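PDB 1QLW: esterase from Alcaligenes sp., which hydrolyses carboxylic esters and belongs to the alpha/beta hydrolases, whose usual serine-based mechanism it probably shares. Local coordinates for residues T46-Y51 with S105-A111; P183-V187 with Y211-T215; L243-V248 with L276-K282. All blocks are in the same frame, centred on the assembly; numbering follows the deposited sequence.

Contact 1 (T46-Y51 with S105-A111); sequences TVDQMY and SGRGRSA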
# COMPACT_ATOMS: atom_id res chain seq x y z
N THR A 46 13.27 10.50 3.87
CA THR A 46 12.34 10.46 5.01
C THR A 46 11.98 9.01 5.26
O THR A 46 11.55 8.30 4.34
CB THR A 46 11.08 11.27 4.69
OG1 THR A 46 11.48 12.61 4.33
CG2 THR A 46 10.13 11.32 5.87
N VAL A 47 12.09 8.58 6.51
CA VAL A 47 11.77 7.20 6.91
C VAL A 47 10.94 7.23 8.19
O VAL A 47 10.87 8.25 8.87
CB VAL A 47 12.99 6.30 7.08
CG1 VAL A 47 13.80 6.18 5.80
CG2 VAL A 47 13.84 6.84 8.21
N ASP A 48 10.25 6.14 8.48
CA ASP A 48 9.41 5.92 9.65
C ASP A 48 8.01 6.54 9.58
O ASP A 48 7.20 6.27 10.46
CB ASP A 48 10.08 6.34 10.96
CG ASP A 48 11.28 5.50 11.36
OD1 ASP A 48 11.47 4.39 10.85
OD2 ASP A 48 12.04 6.02 12.21
N GLN A 49 7.70 7.27 8.52
CA GLN A 49 6.38 7.81 8.31
C GLN A 49 5.37 6.67 8.11
O GLN A 49 5.70 5.59 7.63
CB GLN A 49 6.36 8.74 7.09
CG GLN A 49 6.70 8.09 5.75
CD GLN A 49 8.17 8.13 5.44
OE1 GLN A 49 9.01 8.10 6.32
NE2 GLN A 49 8.57 8.27 4.18
N MET A 50 4.10 6.98 8.38
CA MET A 50 3.01 6.00 8.33
C MET A 50 1.97 6.42 7.30
O MET A 50 1.37 7.51 7.43
CB MET A 50 2.38 5.89 9.72
CG MET A 50 1.17 4.97 9.80
SD MET A 50 0.53 4.86 11.48
CE MET A 50 -0.38 6.40 11.62
N TYR A 51 1.73 5.58 6.31
CA TYR A 51 0.66 5.78 5.32
C TYR A 51 -0.71 5.60 5.97
O TYR A 51 -0.93 4.64 6.72
CB TYR A 51 0.81 4.72 4.24
CG TYR A 51 -0.30 4.67 3.21
CD1 TYR A 51 -0.42 5.67 2.23
CD2 TYR A 51 -1.23 3.65 3.21
CE1 TYR A 51 -1.44 5.62 1.30
CE2 TYR A 51 -2.24 3.60 2.26
CZ TYR A 51 -2.33 4.58 1.29
OH TYR A 51 -3.34 4.47 0.35
N SER A 105 4.65 1.80 9.96
CA SER A 105 5.99 2.28 9.60
C SER A 105 6.82 1.10 9.11
O SER A 105 6.80 0.01 9.69
CB SER A 105 6.63 2.89 10.83
OG SER A 105 5.93 4.03 11.29
N GLY A 106 7.54 1.30 8.02
CA GLY A 106 8.41 0.28 7.48
C GLY A 106 7.71 -0.91 6.87
O GLY A 106 8.32 -1.98 6.78
N ARG A 107 6.47 -0.74 6.44
CA ARG A 107 5.68 -1.80 5.83
C ARG A 107 4.85 -1.19 4.70
O ARG A 107 4.39 -0.06 4.80
CB ARG A 107 4.73 -2.45 6.86
CG ARG A 107 4.12 -3.78 6.45
CD ARG A 107 5.01 -4.99 6.68
NE ARG A 107 5.46 -5.07 8.07
CZ ARG A 107 4.69 -5.42 9.10
NH1 ARG A 107 3.46 -5.87 8.87
NH2 ARG A 107 5.14 -5.27 10.33
N GLY A 108 4.58 -1.97 3.65
CA GLY A 108 3.64 -1.50 2.64
C GLY A 108 4.09 -0.18 2.04
O GLY A 108 5.25 -0.04 1.58
N ARG A 109 3.17 0.77 1.99
CA ARG A 109 3.45 2.08 1.41
C ARG A 109 4.25 3.03 2.29
O ARG A 109 4.51 4.16 1.87
CB ARG A 109 2.13 2.68 0.95
CG ARG A 109 1.49 1.89 -0.17
CD ARG A 109 0.15 2.42 -0.58
NE ARG A 109 -0.29 1.76 -1.81
CZ ARG A 109 -1.35 2.14 -2.50
NH1 ARG A 109 -2.20 3.04 -2.01
NH2 ARG A 109 -1.54 1.65 -3.72
N SER A 110 4.63 2.59 3.49
CA SER A 110 5.41 3.35 4.46
C SER A 110 6.89 3.01 4.34
O SER A 110 7.29 1.86 4.56
CB SER A 110 4.91 3.01 5.86
OG SER A 110 3.54 3.28 5.99
N ALA A 111 7.72 4.00 3.99
CA ALA A 111 9.09 3.75 3.59
C ALA A 111 9.97 3.11 4.65
O ALA A 111 9.98 3.51 5.81
CB ALA A 111 9.75 5.07 3.20
O HOH W 1 11.24 2.63 8.44
O HOH W 2 7.97 4.08 7.51
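Asp48, Gln49 and Tyr51 of the long strand 43-57 meet Ser105, Ser110, Ala111 and Arg109 in a buried strand-to-loop contact of the alpha/beta hydrolase fold. Strand 43-57 runs antiparallel to strand 99-103, and the loop 105-111 continues from the end of that neighbour, folding through a type II' turn from Arg107 to Ser110. The turn brings Arg109 alongside Tyr51, the two side chains pointing the same way. Arg109 CD sits over one face of the Tyr51 ring, 3.9 Å from its centroid, as a CH-pi contact. Because the arginine chain is extended from CG to NE, NH1 overshoots the ring and donates to Tyr51 OH at 3.0 Å, a bent bond (134°). The hydroxyl lies at the guanidinium edge, and that group stands nearly perpendicular to the ring. Glu79 of the second subunit binds both Tyr51 OH and Arg109 NH1, while Asp103 of the second subunit pairs with NH2, so the contact belongs to the dimer interface.

Ser110 carries its OG anti to the carbonyl carbon (chi1 -58°), which turns it to Tyr51 N for a 2.9 Å, almost straight bond (175°); the same OG is also hydrogen-bonded to Asp103 O of its own chain, just before the loop. Ala111 CB packs against Gln49 NE2 at 3.5 Å. That amide nitrogen donates to Thr46 O at 3.0 Å and also to Gln170 O of the second subunit. Ser105 OG reaches Asp48 O at 2.7 Å, from above the carbonyl plane.

Two waters tie the strand to the loop as well. Water 2 takes the Gly106 N-H and donates to Gln49 O and to Ala111 O, the latter at 2.7 Å. Asp48 OD2 is salt-bridged to Arg26, while water 1 donates to Asp48 OD1 and to Ala111 O, 3.0 Å from each.

Contact 2 (P183-V187 with Y211-T215); sequences PNPTV and YPFQT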
# COMPACT_ATOMS: atom_id res chain seq x y z
N PRO A 183 9.40 0.85 21.44
CA PRO A 183 8.21 0.65 20.64
C PRO A 183 8.39 1.00 19.18
O PRO A 183 9.17 1.88 18.80
CB PRO A 183 7.19 1.62 21.29
CG PRO A 183 7.64 1.67 22.72
CD PRO A 183 9.13 1.69 22.63
N ASN A 184 7.68 0.27 18.34
CA ASN A 184 7.79 0.51 16.90
C ASN A 184 7.38 1.94 16.61
O ASN A 184 6.50 2.49 17.27
CB ASN A 184 6.84 -0.49 16.22
CG ASN A 184 6.95 -0.45 14.71
OD1 ASN A 184 7.80 -1.17 14.12
ND2 ASN A 184 6.15 0.36 14.09
N PRO A 185 7.95 2.57 15.59
CA PRO A 185 7.58 3.94 15.21
C PRO A 185 6.11 4.15 14.93
O PRO A 185 5.59 5.27 15.07
CB PRO A 185 8.46 4.23 13.99
CG PRO A 185 9.69 3.41 14.23
CD PRO A 185 9.12 2.13 14.80
N THR A 186 5.37 3.09 14.57
CA THR A 186 3.93 3.20 14.40
C THR A 186 3.27 3.75 15.66
O THR A 186 2.27 4.46 15.57
CB THR A 186 3.33 1.83 14.04
OG1 THR A 186 3.95 1.32 12.85
CG2 THR A 186 1.85 1.91 13.81
N VAL A 187 3.76 3.37 16.83
CA VAL A 187 3.14 3.79 18.10
C VAL A 187 3.07 5.29 18.24
O VAL A 187 1.99 5.85 18.52
CB VAL A 187 3.92 3.13 19.25
CG1 VAL A 187 3.50 3.73 20.59
CG2 VAL A 187 3.68 1.62 19.24
N TYR A 211 0.33 -2.14 20.31
CA TYR A 211 0.56 -0.75 19.92
C TYR A 211 -0.36 0.26 20.54
O TYR A 211 0.13 1.26 21.07
CB TYR A 211 0.60 -0.55 18.41
CG TYR A 211 1.70 -1.20 17.61
CD1 TYR A 211 2.73 -1.98 18.13
CD2 TYR A 211 1.73 -0.98 16.23
CE1 TYR A 211 3.68 -2.55 17.31
CE2 TYR A 211 2.68 -1.52 15.40
CZ TYR A 211 3.67 -2.32 15.95
OH TYR A 211 4.64 -2.91 15.18
N PRO A 212 -1.68 0.10 20.47
CA PRO A 212 -2.56 1.15 21.00
C PRO A 212 -2.35 1.41 22.47
O PRO A 212 -2.54 2.54 22.93
CB PRO A 212 -3.97 0.66 20.71
CG PRO A 212 -3.83 -0.40 19.71
CD PRO A 212 -2.44 -0.96 19.78
N PHE A 213 -2.01 0.36 23.22
CA PHE A 213 -1.76 0.51 24.65
C PHE A 213 -0.48 1.29 24.90
O PHE A 213 -0.40 2.08 25.83
CB PHE A 213 -1.70 -0.87 25.31
CG PHE A 213 -2.94 -1.69 25.10
CD1 PHE A 213 -4.11 -1.41 25.79
CD2 PHE A 213 -2.94 -2.73 24.20
CE1 PHE A 213 -5.25 -2.18 25.60
CE2 PHE A 213 -4.06 -3.51 24.00
CZ PHE A 213 -5.22 -3.23 24.71
N GLN A 214 0.56 1.03 24.08
CA GLN A 214 1.78 1.81 24.17
C GLN A 214 1.52 3.25 23.75
O GLN A 214 2.08 4.19 24.33
CB GLN A 214 2.87 1.17 23.30
CG GLN A 214 3.28 -0.18 23.86
CD GLN A 214 4.24 -0.95 22.99
OE1 GLN A 214 4.32 -0.71 21.78
NE2 GLN A 214 4.96 -1.90 23.55
N THR A 215 0.69 3.48 22.74
CA THR A 215 0.34 4.84 22.32
C THR A 215 -0.31 5.56 23.50
O THR A 215 0.07 6.69 23.82
CB THR A 215 -0.60 4.80 21.12
OG1 THR A 215 0.05 4.13 20.03
CG2 THR A 215 -1.00 6.20 20.68
O HOH W 3 5.99 -1.53 19.73
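Val187 and Thr215 mark the closest backbone approach, 5.2 Å between their CA atoms, where the first turn of helix 185-197 meets helix 211-218. In the alpha/beta hydrolase fold, helix 211-218 follows strand 200-205 and is probably the helix that comes after the nucleophile elbow. Val187 holds the middle. With its CG1 anti to the backbone N (chi1 169°), that methyl lies against Thr215 OG1 and Gln214 CB, while CG2 meets Tyr211 CG at 3.8 Å, approaching the ring obliquely. Further out along the ring, Thr186 CB comes to 3.7 Å from Tyr211 CE2. Asn184 CB lies beyond it, 3.4 Å from Tyr211 OH, and that hydroxyl is hydrogen-bonded to Gln104.

The polar links lie around this apolar centre. Thr215 OG1 is 3.0 Å from Val187 O and 3.1 Å from Tyr211 O of its own helix; its single proton could serve either carbonyl. Gln214, extended beyond CG, brings OE1 beside Val187 CG2 and Pro183 CB. There water 3 accepts from Asn184 N and donates to Gln214 OE1, 2.8 Å from each.

Contact 3 (L243-V248 with L276-K282); sequences LTSIPV and LNAAGGK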
# COMPACT_ATOMS: atom_id res chain seq x y z
N LEU A 243 -4.47 3.58 31.76
CA LEU A 243 -5.51 3.14 30.86
C LEU A 243 -6.92 3.11 31.42
O LEU A 243 -7.87 2.70 30.75
CB LEU A 243 -5.15 1.71 30.39
CG LEU A 243 -3.76 1.57 29.76
CD1 LEU A 243 -3.47 0.12 29.42
CD2 LEU A 243 -3.62 2.42 28.50
N THR A 244 -7.12 3.52 32.68
CA THR A 244 -8.43 3.32 33.31
C THR A 244 -9.55 4.17 32.74
O THR A 244 -10.71 3.91 33.09
CB THR A 244 -8.36 3.49 34.83
OG1 THR A 244 -7.76 4.75 35.11
CG2 THR A 244 -7.54 2.37 35.44
N SER A 245 -9.28 5.19 31.93
CA SER A 245 -10.34 5.98 31.34
C SER A 245 -10.57 5.59 29.88
O SER A 245 -11.41 6.23 29.24
CB SER A 245 -10.03 7.48 31.43
OG SER A 245 -10.28 7.90 32.76
N ILE A 246 -9.89 4.58 29.37
CA ILE A 246 -10.06 4.18 27.97
C ILE A 246 -10.68 2.79 27.94
O ILE A 246 -10.01 1.83 28.34
CB ILE A 246 -8.70 4.16 27.25
CG1 ILE A 246 -8.07 5.55 27.23
CG2 ILE A 246 -8.84 3.64 25.83
CD1 ILE A 246 -6.60 5.56 26.86
N PRO A 247 -11.91 2.62 27.49
CA PRO A 247 -12.51 1.28 27.42
C PRO A 247 -11.69 0.41 26.48
O PRO A 247 -11.23 0.86 25.43
CB PRO A 247 -13.92 1.52 26.95
CG PRO A 247 -14.21 2.96 27.22
CD PRO A 247 -12.87 3.66 27.06
N VAL A 248 -11.57 -0.87 26.86
CA VAL A 248 -10.78 -1.84 26.12
C VAL A 248 -11.55 -3.13 25.86
O VAL A 248 -12.17 -3.68 26.75
CB VAL A 248 -9.51 -2.22 26.91
CG1 VAL A 248 -8.73 -3.35 26.26
CG2 VAL A 248 -8.63 -1.01 27.17
N LEU A 276 -7.32 -4.37 34.93
CA LEU A 276 -7.89 -3.11 34.48
C LEU A 276 -9.23 -2.85 35.16
O LEU A 276 -9.49 -1.75 35.67
CB LEU A 276 -8.04 -3.16 32.96
CG LEU A 276 -8.62 -1.90 32.32
CD1 LEU A 276 -7.72 -0.69 32.54
CD2 LEU A 276 -8.82 -2.15 30.82
N ASN A 277 -10.10 -3.87 35.19
CA ASN A 277 -11.38 -3.70 35.87
C ASN A 277 -11.21 -3.48 37.36
O ASN A 277 -11.90 -2.63 37.94
CB ASN A 277 -12.28 -4.90 35.60
CG ASN A 277 -12.77 -4.92 34.16
OD1 ASN A 277 -13.02 -3.86 33.58
ND2 ASN A 277 -12.89 -6.10 33.60
N ALA A 278 -10.26 -4.19 37.98
CA ALA A 278 -10.05 -4.02 39.42
C ALA A 278 -9.56 -2.63 39.77
O ALA A 278 -9.84 -2.13 40.87
CB ALA A 278 -9.09 -5.07 39.93
N ALA A 279 -8.87 -1.96 38.85
CA ALA A 279 -8.34 -0.63 39.03
C ALA A 279 -9.33 0.47 38.66
O ALA A 279 -8.98 1.66 38.72
CB ALA A 279 -7.08 -0.41 38.18
N GLY A 280 -10.55 0.10 38.31
CA GLY A 280 -11.57 1.09 37.98
C GLY A 280 -11.72 1.36 36.50
O GLY A 280 -12.49 2.26 36.14
N GLY A 281 -11.02 0.61 35.66
CA GLY A 281 -11.17 0.75 34.21
C GLY A 281 -12.35 -0.10 33.74
O GLY A 281 -13.14 -0.61 34.53
N LYS A 282 -12.43 -0.25 32.43
CA LYS A 282 -13.52 -0.96 31.77
C LYS A 282 -12.88 -1.79 30.65
O LYS A 282 -12.52 -1.27 29.60
CB LYS A 282 -14.56 -0.02 31.20
CG LYS A 282 -15.42 0.86 32.07
CD LYS A 282 -16.20 1.90 31.27
CE LYS A 282 -17.06 1.30 30.18
NZ LYS A 282 -17.37 2.25 29.07
O HOH W 4 -13.85 3.34 33.89
O HOH W 5 -11.87 5.21 35.82
O HOH W 6 -10.51 1.33 30.98
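Leu243, Thr244, Pro247 and Val248 pack against Leu276, Ala279, Gly281 and Lys282 at one end of a beta-alpha-beta crossover, the unit formed by strand 248-252, helix 263-278 and the parallel strand 283-287. The loop leading into the first strand thus meets the turn between the helix and the second.

Apolar packing centres on Leu276. Its CG is anti to the backbone N (chi1 -179°), which carries the branch point to the loop, and the methyls divide there: CD2 meets Val248 CG2 at 3.8 Å, and CD1 lies 4.1 Å from Leu243 CB. With an alanine in place of Leu276 both methyls are gone, which is likely to open a gap between helix and loop and leave Val248 CG2 and Leu243 CB without their partner. Nearer the surface, Thr244 CG2 rests on Ala279 CB at 3.9 Å.

The backbone makes the closer links. Helix 263-278 ends in a Schellman motif, with Gly280 at positive phi and Gly281 N bonding back to Leu276 O. Gly281 passes so near the loop that its CA approaches Thr244 O at 3.4 Å in a CA-H...O contact; a side chain there would run into Leu276 CD1 and crowd Thr244 CA. Lys282 O then accepts from Val248 N at 2.9 Å (159°), with the donor close to the line of the carbonyl bond. Pro247 CA adds a second, CA-H...O contact to the same oxygen.

On the exposed side, the Lys282 side chain runs alongside the Pro247 ring. A bend at chi3 (56°) goes with NZ lying 3.7 Å from Pro247 CG, and the amine is hydrogen-bonded to Asn320. Water 6 bridges the two backbones, accepting from Lys282 N at 2.9 Å and donating to Ile246 O at 2.7 Å.

How the contacts relate
The three contacts follow one another along the chain, each closing before the next opens, and step across the central mixed sheet of the alpha/beta hydrolase fold. Contact 1 lies on its antiparallel side and faces the second subunit; contacts 2 and 3 touch no other chain of the assembly. Centres of contacts 1 and 2 are 14 Å apart; they are joined by a probable hydrogen bond from Ser105 N to Thr186 OG1, with Met50 SD packing on Thr186 CG2. Contact 3 lies 19 Å from contact 2, joined through Phe213 of helix 211-218, whose ring touches Val248 and Leu243. Contacts 1 and 3, 32 Å apart between centres, do not touch, so contact 2 bridges dimer face and far edge.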